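Local coordinates for telomeric DNA-binding factor trf1 (Schizosaccharomyces pombe, PDB 6K5S), which probably binds telomeric DNA, its helical TRF-family domain pairing with a second copy of the protein, at residues G25-V28 against Q29-S32; M44-T47 against K48-M52; M55-D58 against I59-E63; R84-L87 against A88-L91. All coordinates share one frame; numbering follows the deposited sequence.

Contact 1: residues G25-V28 against Q29-S32; sequences GKPV and QEAS
The carboxylate of Glu30 turns OE2 to the end of Lys26, while its other oxygen, OE1, sits 4.2 Å from CD of the Pro27 ring. The second flat group, the carbonyl of Val28, has the hydroxyl of Ser32 above its plane. Both lie in the first turn of helix 28-36, whose N-cap is Pro27. Lys26 comes from the loop just before the helix and crosses Glu30 at a slant. Its chain, bent at chi3 (137°), brings CE and NZ alike to OE2, and the NZ to OE2 salt bridge is long at 3.5 Å. Their CB atoms also lie 4.2 Å apart. In the first turn Pro27 O receives Ala31 N at 2.9 Å, a straight bond, and a weak one from Glu30 N. Val28 turns its side chain to Tyr95 and to Leu212 and Ser213 of helix 208-222, which places the helix start against the body of the domain. Val28 O is gripped twice by one residue: Ser32 N arrives nearly along the C=O axis at 2.7 Å, and Ser32 OG, standing beside its own backbone N (chi1 -56°), donates from 43° out of the carbonyl plane, also at 2.7 Å.

Contact 2: residues M44-T47 against K48-M52; sequences MAFT and KVMNM
Met50 reaches back one helical turn and lies alongside Phe46, both side chains pointing the same way. Its CB passes 3.5 Å from Phe46 O, the acceptor of Met50's own N-H. From there CG, beside the backbone N (chi1 -78°), stands over one face of the Phe46 ring, 3.6 Å from the centroid and displaced toward CZ and CE2: a CH-pi contact. A bend at chi2 then carries SD past CZ, obliquely, 4.3 Å from the centroid, which makes the pair a Met-aromatic contact. The chain bends again at chi3, its end leading away from 44-47, and the side chain also packs on Ile20, Ala97 and Leu98. With an alanine in place of Phe46, the CG and sulfur of Met50 would probably lose their aromatic face, and a gap would be likely to open toward Ile23, Leu24, Ile34 and Val35, on which the ring packs.

Lys48, Thr47 and Asn51 bring polar groups to the same turns of helix 41-60. Lys48 runs beside Met44, its CG 3.4 Å from Met44 O, and NZ donates to a water that in turn donates to the same carbonyl at 2.9 Å. Thr47 OG1 bonds to Gly43 O, leaving CG2 to touch Asn51 ND2. Lys48 packs on Ile59 and Asn51 on Met55 of the second subunit. Sulfur and ring thus meet inside the subunit, while a water leads the lysine's charge to a carbonyl of its own helix.

Contact 3: residues M55-D58 against I59-E63; sequences MVKD and IYTEE
Lys57 spans the end of the helix to reach Glu63. The chain is extended from CB to CE, with CG opposite the backbone N (chi1 179°), and turns at chi4 (-71°), which sets NZ 2.9 Å from Glu63 O, in the carbonyl plane. The chain crosses Thr61 obliquely, NZ 3.7 Å from its CG2. The ammonium also donates to a water 2.8 Å away that lies near Thr61 O.

Here helix 41-60 ends, Thr61 being the first residue to leave it. Its hydroxyl accepts the backbone N of Glu63 at 3.0 Å, forming an ST turn, and bonds to Phe65 O. Lys57 O takes Thr61 N end-on at 2.9 Å and Tyr60 N from well above its plane. A methionine in place of Lys57 would probably leave Glu63 O without its charged donor and the loop after the helix freer to move.

In the last turn, Tyr60, CG beside its backbone N (chi1 -73°), crosses Val56, one turn back: its CD1 edge meets Val56 O in the ring plane at 3.2 Å, and CE1 touches Val56 CG2 at 3.8 Å. The phenol oxygen bonds to Arg6 O. Ile59 packs on Met52 of the second subunit.

Contact 4: residues R84-L87 against A88-L91; sequences RANL and AIFL
Ala85 O receives the N-H of Ile89 at 2.8 Å, nearly straight (163°), the shortest of four successive i to i+4 backbone bonds in this part of helix 76-94, largely buried near the centre of an all-helical chain. Arg84 O takes Ala88 N, Asn86 O takes Phe90 N and Leu87 O takes Leu91 N, each a little longer. The carbonyl of Ala85 is also hugged by the side chain that follows its bond: Ile89 CG1, opposite its own carbonyl carbon (chi1 -73°), lies 3.3 Å from Ala85 O, and CD1 follows at 3.7 Å.

Different side chains of the helix meet different neighbours. Ala85 and Ala88 have only methyl groups and let helix 10-24 come close, at Leu13, Ser17 and Leu21. Leu91 adds Leu24 of the same helix. Leu87 packs on Phe113 and Tyr223. Phe90 swings out with CG opposite the backbone N (chi1 -164°), so that its ring packs on Leu105, Phe109 and Val112 of helix 102-113 and makes a T-shaped stack with Phe113. Ile89 reaches across to Phe53 of helix 41-60 and to Phe65 and Ile100.

Arg84, at the exposed edge, makes a weak bond from NH1 to Asn18. Asn86 is the polar residue in the buried part: its ND2 donates to Ile66 O, which fixes the turn of the amide, and its side chain runs beside Ile89. There the two meet with OD1 of Asn86 3.9 Å from CD1 of Ile89.

How the contacts relate
Along the chain the four contacts come in series, and all belong to the TRF-family helical fold. Contact 1 opens helix 28-36, contacts 2 and 3 share helix 41-60, their centres about 16 Å apart, and contact 4 lies on helix 76-94. Contact 4 is the most central of the four, about 7 Å from the centre of the chain, and it touches two others: Leu91 CD2 packs against Gly25 N of contact 1 at 3.8 Å, and Ile89 CD1 against Lys57 CE of contact 3 at 3.7 Å. Contacts 2 and 3 both reach the second subunit, so helix 41-60 links the buried core to the dimer interface.

Contact 1: residues G25-V28 against Q29-S32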
ATOM      1  N   GLY A  25      13.807  -8.615  10.093  1.00 21.18           N
ATOM      2  CA  GLY A  25      15.064  -8.356  10.757  1.00 27.11           C
ATOM      3  C   GLY A  25      15.108  -8.783  12.202  1.00 30.12           C
ATOM      4  O   GLY A  25      16.101  -8.522  12.881  1.00 32.70           O
ATOM      5  N   LYS A  26      14.053  -9.432  12.706  1.00 28.65           N
ATOM      6  CA  LYS A  26      14.017  -9.954  14.068  1.00 28.35           C
ATOM      7  C   LYS A  26      14.974 -11.135  14.193  1.00 28.45           C
ATOM      8  O   LYS A  26      15.597 -11.523  13.190  1.00 30.40           O
ATOM      9  CB  LYS A  26      12.589 -10.363  14.430  1.00 27.03           C
ATOM     10  CG  LYS A  26      11.662  -9.186  14.626  1.00 30.84           C
ATOM     11  CD  LYS A  26      10.230  -9.659  14.738  1.00 29.17           C
ATOM     12  CE  LYS A  26       9.503  -8.929  15.847  1.00 29.80           C
ATOM     13  NZ  LYS A  26       8.087  -9.366  15.871  1.00 35.28           N
ATOM     14  N   PRO A  27      15.150 -11.714  15.388  1.00 32.75           N
ATOM     15  CA  PRO A  27      15.932 -12.952  15.496  1.00 28.00           C
ATOM     16  C   PRO A  27      15.467 -13.992  14.481  1.00 24.86           C
ATOM     17  O   PRO A  27      14.270 -14.118  14.210  1.00 27.52           O
ATOM     18  CB  PRO A  27      15.673 -13.405  16.936  1.00 27.49           C
ATOM     19  CG  PRO A  27      15.459 -12.140  17.685  1.00 29.99           C
ATOM     20  CD  PRO A  27      14.847 -11.145  16.717  1.00 26.26           C
ATOM     21  N   VAL A  28      16.426 -14.746  13.927  1.00 24.04           N
ATOM     22  CA  VAL A  28      16.133 -15.622  12.790  1.00 26.51           C
ATOM     23  C   VAL A  28      14.999 -16.587  13.119  1.00 26.00           C
ATOM     24  O   VAL A  28      14.088 -16.796  12.305  1.00 25.14           O
ATOM     25  CB  VAL A  28      17.402 -16.366  12.327  1.00 28.97           C
ATOM     26  CG1 VAL A  28      18.135 -17.030  13.504  1.00 31.91           C
ATOM     27  CG2 VAL A  28      17.045 -17.410  11.284  1.00 26.83           C
ATOM     28  N   GLN A  29      15.034 -17.189  14.312  1.00 27.31           N
ATOM     29  CA  GLN A  29      13.953 -18.077  14.737  1.00 28.35           C
ATOM     30  C   GLN A  29      12.600 -17.369  14.706  1.00 25.44           C
ATOM     31  O   GLN A  29      11.598 -17.956  14.276  1.00 24.93           O
ATOM     32  CB  GLN A  29      14.265 -18.621  16.138  1.00 29.50           C
ATOM     33  CG  GLN A  29      13.076 -19.171  16.902  1.00 33.00           C
ATOM     34  CD  GLN A  29      12.548 -20.494  16.362  1.00 40.57           C
ATOM     35  OE1 GLN A  29      12.861 -20.918  15.244  1.00 46.51           O
ATOM     36  NE2 GLN A  29      11.712 -21.152  17.173  1.00 44.08           N
ATOM     37  N   GLU A  30      12.566 -16.104  15.115  1.00 25.98           N
ATOM     38  CA  GLU A  30      11.318 -15.350  15.177  1.00 26.59           C
ATOM     39  C   GLU A  30      10.809 -15.007  13.782  1.00 26.27           C
ATOM     40  O   GLU A  30       9.620 -15.176  13.486  1.00 21.91           O
ATOM     41  CB  GLU A  30      11.539 -14.075  15.983  1.00 28.69           C
ATOM     42  CG  GLU A  30      11.088 -14.122  17.396  1.00 34.49           C
ATOM     43  CD  GLU A  30      10.708 -12.739  17.876  1.00 38.41           C
ATOM     44  OE1 GLU A  30      11.361 -12.248  18.825  1.00 46.40           O
ATOM     45  OE2 GLU A  30       9.760 -12.147  17.299  1.00 41.06           O
ATOM     46  N   ALA A  31      11.696 -14.501  12.918  1.00 22.65           N
ATOM     47  CA  ALA A  31      11.318 -14.201  11.540  1.00 21.56           C
ATOM     48  C   ALA A  31      10.945 -15.469  10.788  1.00 21.18           C
ATOM     49  O   ALA A  31       9.929 -15.512  10.083  1.00 20.66           O
ATOM     50  CB  ALA A  31      12.460 -13.474  10.822  1.00 23.52           C
ATOM     51  N   SER A  32      11.748 -16.526  10.934  1.00 23.72           N
ATOM     52  CA  SER A  32      11.415 -17.772  10.245  1.00 22.51           C
ATOM     53  C   SER A  32      10.048 -18.278  10.669  1.00 19.37           C
ATOM     54  O   SER A  32       9.260 -18.730   9.833  1.00 18.78           O
ATOM     55  CB  SER A  32      12.480 -18.832  10.499  1.00 23.39           C
ATOM     56  OG  SER A  32      13.745 -18.350  10.106  1.00 24.19           O
TER

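Contact 2: residues M44-T47 against K48-M52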
ATOM      1  N   MET A  44      -0.261 -14.047   9.646  1.00 14.00           N
ATOM      2  CA  MET A  44      -1.350 -13.525   8.831  1.00 16.52           C
ATOM      3  C   MET A  44      -1.135 -12.056   8.502  1.00 16.21           C
ATOM      4  O   MET A  44      -1.456 -11.608   7.395  1.00 16.96           O
ATOM      5  CB  MET A  44      -2.693 -13.682   9.565  1.00 15.84           C
ATOM      6  CG  MET A  44      -3.218 -15.108   9.733  1.00 23.94           C
ATOM      7  SD  MET A  44      -4.740 -15.061  10.740  1.00 25.57           S
ATOM      8  CE  MET A  44      -5.593 -13.739   9.888  1.00 21.42           C
ATOM      9  N   ALA A  45      -0.641 -11.281   9.471  1.00 14.73           N
ATOM     10  CA  ALA A  45      -0.378  -9.866   9.228  1.00 13.36           C
ATOM     11  C   ALA A  45       0.769  -9.696   8.241  1.00 13.17           C
ATOM     12  O   ALA A  45       0.724  -8.816   7.371  1.00 14.75           O
ATOM     13  CB  ALA A  45      -0.069  -9.158  10.545  1.00 13.14           C
ATOM     14  N   PHE A  46       1.796 -10.542   8.348  1.00 11.06           N
ATOM     15  CA  PHE A  46       2.892 -10.506   7.382  1.00 13.41           C
ATOM     16  C   PHE A  46       2.405 -10.861   5.983  1.00 15.17           C
ATOM     17  O   PHE A  46       2.818 -10.229   5.003  1.00 13.99           O
ATOM     18  CB  PHE A  46       4.011 -11.454   7.823  1.00 13.41           C
ATOM     19  CG  PHE A  46       5.172 -11.524   6.867  1.00 16.08           C
ATOM     20  CD1 PHE A  46       6.091 -10.497   6.797  1.00 16.14           C
ATOM     21  CD2 PHE A  46       5.336 -12.623   6.026  1.00 16.26           C
ATOM     22  CE1 PHE A  46       7.172 -10.561   5.918  1.00 14.50           C
ATOM     23  CE2 PHE A  46       6.425 -12.689   5.136  1.00 20.78           C
ATOM     24  CZ  PHE A  46       7.336 -11.651   5.089  1.00 14.04           C
ATOM     25  N   THR A  47       1.509 -11.853   5.865  1.00 12.13           N
ATOM     26  CA  THR A  47       1.011 -12.236   4.543  1.00 17.61           C
ATOM     27  C   THR A  47       0.280 -11.087   3.852  1.00 14.19           C
ATOM     28  O   THR A  47       0.486 -10.856   2.656  1.00 16.88           O
ATOM     29  CB  THR A  47       0.110 -13.462   4.633  1.00 18.81           C
ATOM     30  OG1 THR A  47       0.907 -14.580   5.028  1.00 18.20           O
ATOM     31  CG2 THR A  47      -0.512 -13.758   3.271  1.00 18.82           C
ATOM     32  N   LYS A  48      -0.541 -10.331   4.582  1.00 12.03           N
ATOM     33  CA  LYS A  48      -1.234  -9.193   3.976  1.00 15.24           C
ATOM     34  C   LYS A  48      -0.258  -8.078   3.592  1.00 13.03           C
ATOM     35  O   LYS A  48      -0.403  -7.445   2.536  1.00  9.29           O
ATOM     36  CB  LYS A  48      -2.309  -8.670   4.923  1.00 16.01           C
ATOM     37  CG  LYS A  48      -3.358  -9.731   5.292  1.00 18.32           C
ATOM     38  CD  LYS A  48      -4.391  -9.141   6.225  1.00 19.94           C
ATOM     39  CE  LYS A  48      -5.623 -10.010   6.306  1.00 23.08           C
ATOM     40  NZ  LYS A  48      -5.316 -11.295   6.966  1.00 27.41           N
ATOM     41  N   VAL A  49       0.717  -7.799   4.455  1.00 10.55           N
ATOM     42  CA  VAL A  49       1.764  -6.830   4.120  1.00 10.78           C
ATOM     43  C   VAL A  49       2.515  -7.271   2.867  1.00 11.24           C
ATOM     44  O   VAL A  49       2.754  -6.467   1.954  1.00 10.79           O
ATOM     45  CB  VAL A  49       2.714  -6.638   5.314  1.00 11.38           C
ATOM     46  CG1 VAL A  49       3.955  -5.881   4.888  1.00  9.01           C
ATOM     47  CG2 VAL A  49       1.975  -5.883   6.427  1.00 13.46           C
ATOM     48  N   MET A  50       2.885  -8.553   2.790  1.00 10.13           N
ATOM     49  CA  MET A  50       3.627  -9.024   1.614  1.00 13.23           C
ATOM     50  C   MET A  50       2.796  -8.939   0.344  1.00 14.00           C
ATOM     51  O   MET A  50       3.332  -8.649  -0.736  1.00 12.90           O
ATOM     52  CB  MET A  50       4.122 -10.458   1.806  1.00 12.10           C
ATOM     53  CG  MET A  50       5.371 -10.539   2.690  1.00 18.02           C
ATOM     54  SD  MET A  50       6.850  -9.604   2.170  1.00  5.39           S
ATOM     55  CE  MET A  50       6.939 -10.029   0.431  1.00 12.50           C
ATOM     56  N   ASN A  51       1.490  -9.213   0.443  1.00 10.23           N
ATOM     57  CA  ASN A  51       0.624  -9.109  -0.731  1.00 11.94           C
ATOM     58  C   ASN A  51       0.525  -7.672  -1.220  1.00 14.48           C
ATOM     59  O   ASN A  51       0.512  -7.417  -2.433  1.00 15.16           O
ATOM     60  CB  ASN A  51      -0.769  -9.652  -0.418  1.00 17.51           C
ATOM     61  CG  ASN A  51      -0.793 -11.170  -0.340  1.00 21.25           C
ATOM     62  OD1 ASN A  51       0.138 -11.836  -0.793  1.00 21.64           O
ATOM     63  ND2 ASN A  51      -1.865 -11.720   0.226  1.00 20.45           N
ATOM     64  N   MET A  52       0.441  -6.714  -0.298  1.00  9.59           N
ATOM     65  CA  MET A  52       0.449  -5.320  -0.733  1.00 12.30           C
ATOM     66  C   MET A  52       1.818  -4.956  -1.292  1.00 10.32           C
ATOM     67  O   MET A  52       1.908  -4.235  -2.293  1.00 12.65           O
ATOM     68  CB  MET A  52       0.054  -4.382   0.414  1.00  9.40           C
ATOM     69  CG  MET A  52      -1.497  -4.275   0.668  1.00 15.11           C
ATOM     70  SD  MET A  52      -1.915  -3.250   2.126  1.00 13.73           S
ATOM     71  CE  MET A  52      -1.067  -4.184   3.353  1.00 13.10           C
TER
HETATM   72  O   HOH W   1      -3.318 -13.206   5.855  1.00 26.51           O

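Contact 3: residues M55-D58 against I59-E63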
ATOM      1  N   MET A  55       2.276  -6.021  -4.861  1.00 12.17           N
ATOM      2  CA  MET A  55       1.555  -5.147  -5.786  1.00 18.55           C
ATOM      3  C   MET A  55       2.295  -3.833  -5.997  1.00 17.12           C
ATOM      4  O   MET A  55       2.416  -3.365  -7.133  1.00 14.93           O
ATOM      5  CB  MET A  55       0.133  -4.855  -5.283  1.00 15.25           C
ATOM      6  CG  MET A  55      -0.826  -6.049  -5.220  1.00 26.38           C
ATOM      7  SD  MET A  55      -2.493  -5.391  -4.956  1.00 33.83           S
ATOM      8  CE  MET A  55      -2.458  -4.207  -6.312  1.00 26.25           C
ATOM      9  N   VAL A  56       2.783  -3.210  -4.916  1.00 14.37           N
ATOM     10  CA  VAL A  56       3.453  -1.919  -5.077  1.00 11.94           C
ATOM     11  C   VAL A  56       4.788  -2.105  -5.793  1.00 14.10           C
ATOM     12  O   VAL A  56       5.156  -1.292  -6.643  1.00 12.78           O
ATOM     13  CB  VAL A  56       3.613  -1.195  -3.725  1.00 12.88           C
ATOM     14  CG1 VAL A  56       4.612  -1.855  -2.856  1.00 14.34           C
ATOM     15  CG2 VAL A  56       4.046   0.271  -3.937  1.00 14.39           C
ATOM     16  N   LYS A  57       5.514  -3.187  -5.487  1.00  9.67           N
ATOM     17  CA  LYS A  57       6.806  -3.433  -6.130  1.00 13.21           C
ATOM     18  C   LYS A  57       6.651  -3.515  -7.645  1.00 13.22           C
ATOM     19  O   LYS A  57       7.499  -3.021  -8.394  1.00 14.13           O
ATOM     20  CB  LYS A  57       7.425  -4.731  -5.594  1.00 12.29           C
ATOM     21  CG  LYS A  57       8.788  -5.139  -6.187  1.00 13.39           C
ATOM     22  CD  LYS A  57       9.163  -6.577  -5.768  1.00 14.88           C
ATOM     23  CE  LYS A  57      10.430  -7.089  -6.423  1.00 17.54           C
ATOM     24  NZ  LYS A  57      10.244  -7.373  -7.874  1.00 13.22           N
ATOM     25  N   ASP A  58       5.567  -4.144  -8.107  1.00 13.76           N
ATOM     26  CA  ASP A  58       5.342  -4.285  -9.545  1.00 15.43           C
ATOM     27  C   ASP A  58       5.130  -2.937 -10.222  1.00 15.16           C
ATOM     28  O   ASP A  58       5.422  -2.792 -11.415  1.00 16.23           O
ATOM     29  CB  ASP A  58       4.156  -5.206  -9.787  1.00 16.64           C
ATOM     30  CG  ASP A  58       4.516  -6.659  -9.617  1.00 21.39           C
ATOM     31  OD1 ASP A  58       5.734  -6.973  -9.561  1.00 21.00           O
ATOM     32  OD2 ASP A  58       3.580  -7.483  -9.552  1.00 27.69           O
ATOM     33  N   ILE A  59       4.648  -1.940  -9.478  1.00 12.28           N
ATOM     34  CA  ILE A  59       4.555  -0.583 -10.009  1.00 14.99           C
ATOM     35  C   ILE A  59       5.938  -0.001 -10.268  1.00 15.18           C
ATOM     36  O   ILE A  59       6.127   0.774 -11.215  1.00 15.19           O
ATOM     37  CB  ILE A  59       3.728   0.295  -9.049  1.00 13.26           C
ATOM     38  CG1 ILE A  59       2.254  -0.051  -9.205  1.00 14.77           C
ATOM     39  CG2 ILE A  59       3.959   1.783  -9.307  1.00 16.83           C
ATOM     40  CD1 ILE A  59       1.476  -0.029  -7.943  1.00 18.10           C
ATOM     41  N   TYR A  60       6.928  -0.375  -9.462  1.00 12.30           N
ATOM     42  CA  TYR A  60       8.256   0.216  -9.567  1.00 13.34           C
ATOM     43  C   TYR A  60       9.216  -0.573 -10.430  1.00 16.68           C
ATOM     44  O   TYR A  60      10.168   0.010 -10.959  1.00 19.40           O
ATOM     45  CB  TYR A  60       8.874   0.377  -8.171  1.00 12.74           C
ATOM     46  CG  TYR A  60       8.220   1.501  -7.435  1.00 11.87           C
ATOM     47  CD1 TYR A  60       7.042   1.295  -6.719  1.00 10.44           C
ATOM     48  CD2 TYR A  60       8.733   2.782  -7.519  1.00 10.47           C
ATOM     49  CE1 TYR A  60       6.414   2.331  -6.079  1.00  8.79           C
ATOM     50  CE2 TYR A  60       8.116   3.840  -6.877  1.00 10.83           C
ATOM     51  CZ  TYR A  60       6.958   3.603  -6.152  1.00 11.45           C
ATOM     52  OH  TYR A  60       6.361   4.651  -5.520  1.00 10.34           O
ATOM     53  N   THR A  61       9.043  -1.889 -10.548  1.00 12.76           N
ATOM     54  CA  THR A  61       9.994  -2.654 -11.332  1.00 16.54           C
ATOM     55  C   THR A  61       9.321  -3.880 -11.939  1.00 17.01           C
ATOM     56  O   THR A  61       8.438  -4.491 -11.331  1.00 13.73           O
ATOM     57  CB  THR A  61      11.215  -3.071 -10.488  1.00 14.43           C
ATOM     58  OG1 THR A  61      12.196  -3.669 -11.339  1.00 17.00           O
ATOM     59  CG2 THR A  61      10.835  -4.069  -9.415  1.00 14.13           C
ATOM     60  N   GLU A  62       9.731  -4.237 -13.149  1.00 16.56           N
ATOM     61  CA  GLU A  62       9.383  -5.559 -13.648  1.00 20.06           C
ATOM     62  C   GLU A  62      10.505  -6.570 -13.437  1.00 18.61           C
ATOM     63  O   GLU A  62      10.378  -7.710 -13.878  1.00 21.23           O
ATOM     64  CB  GLU A  62       8.989  -5.500 -15.131  1.00 24.32           C
ATOM     65  CG  GLU A  62       9.628  -4.393 -15.920  1.00 30.02           C
ATOM     66  CD  GLU A  62       9.221  -4.403 -17.394  1.00 31.86           C
ATOM     67  OE1 GLU A  62       8.035  -4.637 -17.707  1.00 35.54           O
ATOM     68  OE2 GLU A  62      10.107  -4.197 -18.242  1.00 27.54           O
ATOM     69  N   GLU A  63      11.608  -6.173 -12.806  1.00 16.16           N
ATOM     70  CA  GLU A  63      12.728  -7.061 -12.531  1.00 18.32           C
ATOM     71  C   GLU A  63      12.745  -7.433 -11.044  1.00 21.18           C
ATOM     72  O   GLU A  63      11.724  -7.307 -10.344  1.00 20.26           O
ATOM     73  CB  GLU A  63      14.034  -6.398 -12.986  1.00 20.49           C
ATOM     74  CG  GLU A  63      13.965  -5.679 -14.335  1.00 27.63           C
ATOM     75  CD  GLU A  63      13.686  -6.607 -15.508  1.00 33.84           C
ATOM     76  OE1 GLU A  63      13.707  -6.128 -16.673  1.00 39.86           O
ATOM     77  OE2 GLU A  63      13.440  -7.817 -15.285  1.00 36.74           O
TER
HETATM   78  O   HOH W   2       8.118  -6.505  -9.475  1.00 16.26           O

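Contact 4: residues R84-L87 against A88-L91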
ATOM      1  N   ARG A  84      15.732   1.574   0.658  1.00 13.20           N
ATOM      2  CA  ARG A  84      15.049   0.776   1.669  1.00 10.33           C
ATOM      3  C   ARG A  84      14.270  -0.364   1.038  1.00 10.93           C
ATOM      4  O   ARG A  84      14.294  -1.495   1.547  1.00  9.40           O
ATOM      5  CB  ARG A  84      14.105   1.658   2.497  1.00 11.15           C
ATOM      6  CG  ARG A  84      14.804   2.741   3.334  1.00 21.01           C
ATOM      7  CD  ARG A  84      14.475   2.633   4.838  1.00 19.65           C
ATOM      8  NE  ARG A  84      15.177   3.663   5.614  1.00 23.96           N
ATOM      9  CZ  ARG A  84      14.570   4.620   6.306  1.00 23.11           C
ATOM     10  NH1 ARG A  84      13.242   4.679   6.337  1.00 23.30           N
ATOM     11  NH2 ARG A  84      15.291   5.519   6.972  1.00 25.19           N
ATOM     12  N   ALA A  85      13.551  -0.081  -0.058  1.00  8.23           N
ATOM     13  CA  ALA A  85      12.758  -1.121  -0.691  1.00  8.69           C
ATOM     14  C   ALA A  85      13.646  -2.263  -1.148  1.00  8.62           C
ATOM     15  O   ALA A  85      13.318  -3.436  -0.944  1.00  6.37           O
ATOM     16  CB  ALA A  85      11.949  -0.536  -1.857  1.00  6.47           C
ATOM     17  N   ASN A  86      14.795  -1.937  -1.752  1.00  8.01           N
ATOM     18  CA  ASN A  86      15.698  -2.972  -2.230  1.00  8.22           C
ATOM     19  C   ASN A  86      16.215  -3.846  -1.092  1.00  9.47           C
ATOM     20  O   ASN A  86      16.336  -5.066  -1.257  1.00  6.84           O
ATOM     21  CB  ASN A  86      16.848  -2.331  -3.020  1.00  9.02           C
ATOM     22  CG  ASN A  86      16.423  -1.982  -4.457  1.00  9.65           C
ATOM     23  OD1 ASN A  86      15.412  -2.493  -4.948  1.00  9.40           O
ATOM     24  ND2 ASN A  86      17.186  -1.119  -5.128  1.00 11.34           N
ATOM     25  N   LEU A  87      16.503  -3.258   0.076  1.00  5.53           N
ATOM     26  CA  LEU A  87      16.848  -4.069   1.243  1.00  9.86           C
ATOM     27  C   LEU A  87      15.702  -4.981   1.658  1.00  8.71           C
ATOM     28  O   LEU A  87      15.924  -6.157   1.991  1.00  9.19           O
ATOM     29  CB  LEU A  87      17.251  -3.174   2.421  1.00 10.00           C
ATOM     30  CG  LEU A  87      18.653  -2.607   2.198  1.00 16.51           C
ATOM     31  CD1 LEU A  87      18.811  -1.266   2.891  1.00 18.59           C
ATOM     32  CD2 LEU A  87      19.672  -3.630   2.689  1.00 21.88           C
ATOM     33  N   ALA A  88      14.473  -4.457   1.668  1.00  8.81           N
ATOM     34  CA  ALA A  88      13.337  -5.283   2.060  1.00  8.36           C
ATOM     35  C   ALA A  88      13.147  -6.422   1.074  1.00 11.90           C
ATOM     36  O   ALA A  88      12.867  -7.562   1.474  1.00  9.51           O
ATOM     37  CB  ALA A  88      12.071  -4.427   2.171  1.00  9.48           C
ATOM     38  N   ILE A  89      13.313  -6.129  -0.225  1.00 10.51           N
ATOM     39  CA  ILE A  89      13.218  -7.159  -1.265  1.00 11.03           C
ATOM     40  C   ILE A  89      14.265  -8.243  -1.042  1.00 10.07           C
ATOM     41  O   ILE A  89      13.977  -9.436  -1.160  1.00  9.82           O
ATOM     42  CB  ILE A  89      13.371  -6.526  -2.662  1.00  7.85           C
ATOM     43  CG1 ILE A  89      12.120  -5.729  -3.038  1.00 10.00           C
ATOM     44  CG2 ILE A  89      13.607  -7.608  -3.750  1.00 10.60           C
ATOM     45  CD1 ILE A  89      12.361  -4.815  -4.260  1.00 11.44           C
ATOM     46  N   PHE A  90      15.508  -7.839  -0.753  1.00 10.02           N
ATOM     47  CA  PHE A  90      16.580  -8.815  -0.577  1.00 10.09           C
ATOM     48  C   PHE A  90      16.308  -9.710   0.625  1.00 14.88           C
ATOM     49  O   PHE A  90      16.451 -10.941   0.540  1.00 13.22           O
ATOM     50  CB  PHE A  90      17.915  -8.096  -0.417  1.00 12.54           C
ATOM     51  CG  PHE A  90      19.110  -8.983  -0.615  1.00 15.54           C
ATOM     52  CD1 PHE A  90      19.550  -9.812   0.411  1.00 14.52           C
ATOM     53  CD2 PHE A  90      19.809  -8.974  -1.821  1.00 12.46           C
ATOM     54  CE1 PHE A  90      20.659 -10.625   0.238  1.00 14.64           C
ATOM     55  CE2 PHE A  90      20.918  -9.798  -1.997  1.00 12.11           C
ATOM     56  CZ  PHE A  90      21.341 -10.613  -0.964  1.00 11.25           C
ATOM     57  N   LEU A  91      15.880  -9.110   1.740  1.00 11.50           N
ATOM     58  CA  LEU A  91      15.619  -9.877   2.951  1.00 15.97           C
ATOM     59  C   LEU A  91      14.415 -10.790   2.773  1.00 13.92           C
ATOM     60  O   LEU A  91      14.420 -11.934   3.252  1.00 15.60           O
ATOM     61  CB  LEU A  91      15.432  -8.918   4.131  1.00 13.47           C
ATOM     62  CG  LEU A  91      15.356  -9.513   5.536  1.00 19.99           C
ATOM     63  CD1 LEU A  91      16.550 -10.438   5.792  1.00 21.51           C
ATOM     64  CD2 LEU A  91      15.303  -8.395   6.556  1.00 23.15           C
TER